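Local atomic coordinates of CurJ (PDB entry 5TZ6), a protein that is a polyketide synthase module whose dehydratase domain, inactivated here by substitution, probably catalyses a vinylogous dehydration in curacin biosynthesis. Residues K7-I12 and T209-H214. The protein carries 1 engineered substitution. Sequence-based numbering, arbitrary orientation.
Sequences KLHPLI and TKYQLH
Tyr211 presents its ring to three consecutive residues, His9, Pro10 and Leu11, each meeting it differently. Pro10 lies over one face: its CG sits 3.9 Å from the centroid of the Tyr211 ring in a CH-pi contact, displaced toward the rim, and its CB reaches Tyr211 OH at 3.7 Å. His9 turns its edge to the phenol in an offset edge-to-face pair, the planes at 85°. Leu11 crosses the phenol at about a right angle, with CG 3.3 Å from Tyr211 CE2 and its CD2 methyl level with the ring plane. His214, the N-cap residue of helix 215-223, sets CD2 against the phenol face opposite Pro10. The pieces joined here belong to the two hotdog-family halves of the dehydratase: a type I turn from His9 to Ile12 before strand 14-16, and the loop leading into helix 215-223. His9 and Leu11 also lean on helix 51-65. An alanine in place of Tyr211 would probably open a gap between Pro10 and His214 and leave the His9 edge and the Leu11 methyls without their aromatic partner. His9 CG is anti to its backbone N (chi1 -168°), and from there the ring extends toward Gln212, where NE2 donates to OE1 at 2.7 Å. That bond is bent, 137° at the hydrogen, and OE1 stands somewhat out of the imidazole plane. The Gln212 chain bends at chi2, and its amide plane is inclined to the imidazole. Beside them, Lys210 CB packs 3.7 Å from Pro10 CG, while the end of the lysine chain leads away.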
loop_
_atom_site.group_PDB
_atom_site.type_symbol
_atom_site.label_atom_id
_atom_site.label_comp_id
_atom_site.label_asym_id
_atom_site.label_seq_id
_atom_site.Cartn_x
_atom_site.Cartn_y
_atom_site.Cartn_z
ATOM N N LYS A 7 1.378 12.264 -3.252
ATOM C CA LYS A 7 2.452 11.502 -3.877
ATOM C C LYS A 7 3.656 11.544 -2.949
ATOM O O LYS A 7 4.188 12.624 -2.675
ATOM C CB LYS A 7 2.810 12.096 -5.245
ATOM C CG LYS A 7 3.357 11.134 -6.289
ATOM C CD LYS A 7 3.469 11.860 -7.629
ATOM C CE LYS A 7 3.997 10.975 -8.745
ATOM N NZ LYS A 7 4.016 11.705 -10.046
ATOM N N LEU A 8 4.086 10.376 -2.464
ATOM C CA LEU A 8 5.196 10.352 -1.516
ATOM C C LEU A 8 6.489 10.823 -2.169
ATOM O O LEU A 8 7.312 11.483 -1.522
ATOM C CB LEU A 8 5.372 8.945 -0.941
ATOM C CG LEU A 8 4.140 8.309 -0.290
ATOM C CD1 LEU A 8 4.448 6.899 0.200
ATOM C CD2 LEU A 8 3.617 9.175 0.850
ATOM N N HIS A 9 6.673 10.510 -3.452
ATOM C CA HIS A 9 7.881 10.811 -4.199
ATOM C C HIS A 9 7.486 10.698 -5.659
ATOM O O HIS A 9 6.733 9.778 -6.003
ATOM C CB HIS A 9 9.007 9.828 -3.850
ATOM C CG HIS A 9 10.361 10.237 -4.346
ATOM N ND1 HIS A 9 10.714 10.200 -5.679
ATOM C CD2 HIS A 9 11.458 10.672 -3.681
ATOM C CE1 HIS A 9 11.966 10.604 -5.814
ATOM N NE2 HIS A 9 12.439 10.896 -4.616
ATOM N N PRO A 10 7.948 11.593 -6.537
ATOM C CA PRO A 10 7.490 11.544 -7.937
ATOM C C PRO A 10 7.586 10.151 -8.549
ATOM O O PRO A 10 6.889 9.844 -9.521
ATOM C CB PRO A 10 8.411 12.548 -8.654
ATOM C CG PRO A 10 9.472 12.946 -7.642
ATOM C CD PRO A 10 8.870 12.714 -6.290
ATOM N N LEU A 11 8.427 9.293 -7.972
ATOM C CA LEU A 11 8.614 7.932 -8.454
ATOM C C LEU A 11 7.866 6.891 -7.631
ATOM O O LEU A 11 7.894 5.710 -7.986
ATOM C CB LEU A 11 10.104 7.583 -8.457
ATOM C CG LEU A 11 10.982 8.320 -9.460
ATOM C CD1 LEU A 11 12.431 7.905 -9.278
ATOM C CD2 LEU A 11 10.509 8.056 -10.885
ATOM N N ILE A 12 7.201 7.289 -6.548
ATOM C CA ILE A 12 6.622 6.335 -5.606
ATOM C C ILE A 12 5.237 6.827 -5.216
ATOM O O ILE A 12 5.103 7.897 -4.612
ATOM C CB ILE A 12 7.500 6.152 -4.355
ATOM C CG1 ILE A 12 8.800 5.443 -4.730
ATOM C CG2 ILE A 12 6.747 5.379 -3.280
ATOM C CD1 ILE A 12 9.780 5.331 -3.589
ATOM N N THR A 209 14.131 18.740 -8.219
ATOM C CA THR A 209 14.263 19.095 -6.812
ATOM C C THR A 209 13.692 18.019 -5.902
ATOM O O THR A 209 14.218 17.799 -4.805
ATOM C CB THR A 209 13.578 20.434 -6.539
ATOM O OG1 THR A 209 14.573 21.435 -6.288
ATOM C CG2 THR A 209 12.640 20.328 -5.341
ATOM N N LYS A 210 12.627 17.341 -6.334
ATOM C CA LYS A 210 12.031 16.289 -5.521
ATOM C C LYS A 210 12.776 14.967 -5.638
ATOM O O LYS A 210 12.613 14.102 -4.771
ATOM C CB LYS A 210 10.565 16.087 -5.915
ATOM C CG LYS A 210 9.553 16.596 -4.893
ATOM C CD LYS A 210 9.466 18.112 -4.894
ATOM C CE LYS A 210 8.257 18.593 -4.107
ATOM N NZ LYS A 210 8.208 18.015 -2.734
ATOM N N TYR A 211 13.588 14.799 -6.677
ATOM C CA TYR A 211 14.371 13.585 -6.849
ATOM C C TYR A 211 15.678 13.670 -6.073
ATOM O O TYR A 211 16.293 14.735 -5.978
ATOM C CB TYR A 211 14.691 13.354 -8.326
ATOM C CG TYR A 211 13.527 12.962 -9.212
ATOM C CD1 TYR A 211 12.729 13.928 -9.808
ATOM C CD2 TYR A 211 13.255 11.627 -9.489
ATOM C CE1 TYR A 211 11.676 13.575 -10.639
ATOM C CE2 TYR A 211 12.200 11.265 -10.317
ATOM C CZ TYR A 211 11.416 12.243 -10.889
ATOM O OH TYR A 211 10.368 11.895 -11.715
ATOM N N GLN A 212 16.109 12.534 -5.522
ATOM C CA GLN A 212 17.493 12.424 -5.075
ATOM C C GLN A 212 18.445 12.512 -6.266
ATOM O O GLN A 212 19.298 13.404 -6.335
ATOM C CB GLN A 212 17.709 11.118 -4.301
ATOM C CG GLN A 212 17.151 11.107 -2.883
ATOM C CD GLN A 212 15.655 11.332 -2.831
ATOM O OE1 GLN A 212 14.888 10.608 -3.461
ATOM N NE2 GLN A 212 15.231 12.337 -2.071
ATOM N N LEU A 213 18.314 11.577 -7.205
ATOM C CA LEU A 213 19.015 11.614 -8.483
ATOM C C LEU A 213 18.029 11.221 -9.567
ATOM O O LEU A 213 17.511 10.101 -9.558
ATOM C CB LEU A 213 20.224 10.676 -8.509
ATOM C CG LEU A 213 21.471 11.061 -7.724
ATOM C CD1 LEU A 213 22.581 10.072 -8.022
ATOM C CD2 LEU A 213 21.903 12.479 -8.069
ATOM N N HIS A 214 17.767 12.141 -10.487
ATOM C CA HIS A 214 16.815 11.878 -11.549
ATOM C C HIS A 214 17.236 10.637 -12.332
ATOM O O HIS A 214 18.432 10.431 -12.579
ATOM C CB HIS A 214 16.717 13.083 -12.484
ATOM C CG HIS A 214 15.465 13.110 -13.307
ATOM N ND1 HIS A 214 15.320 12.377 -14.465
ATOM C CD2 HIS A 214 14.302 13.787 -13.142
ATOM C CE1 HIS A 214 14.120 12.597 -14.976
ATOM N NE2 HIS A 214 13.483 13.450 -14.193
#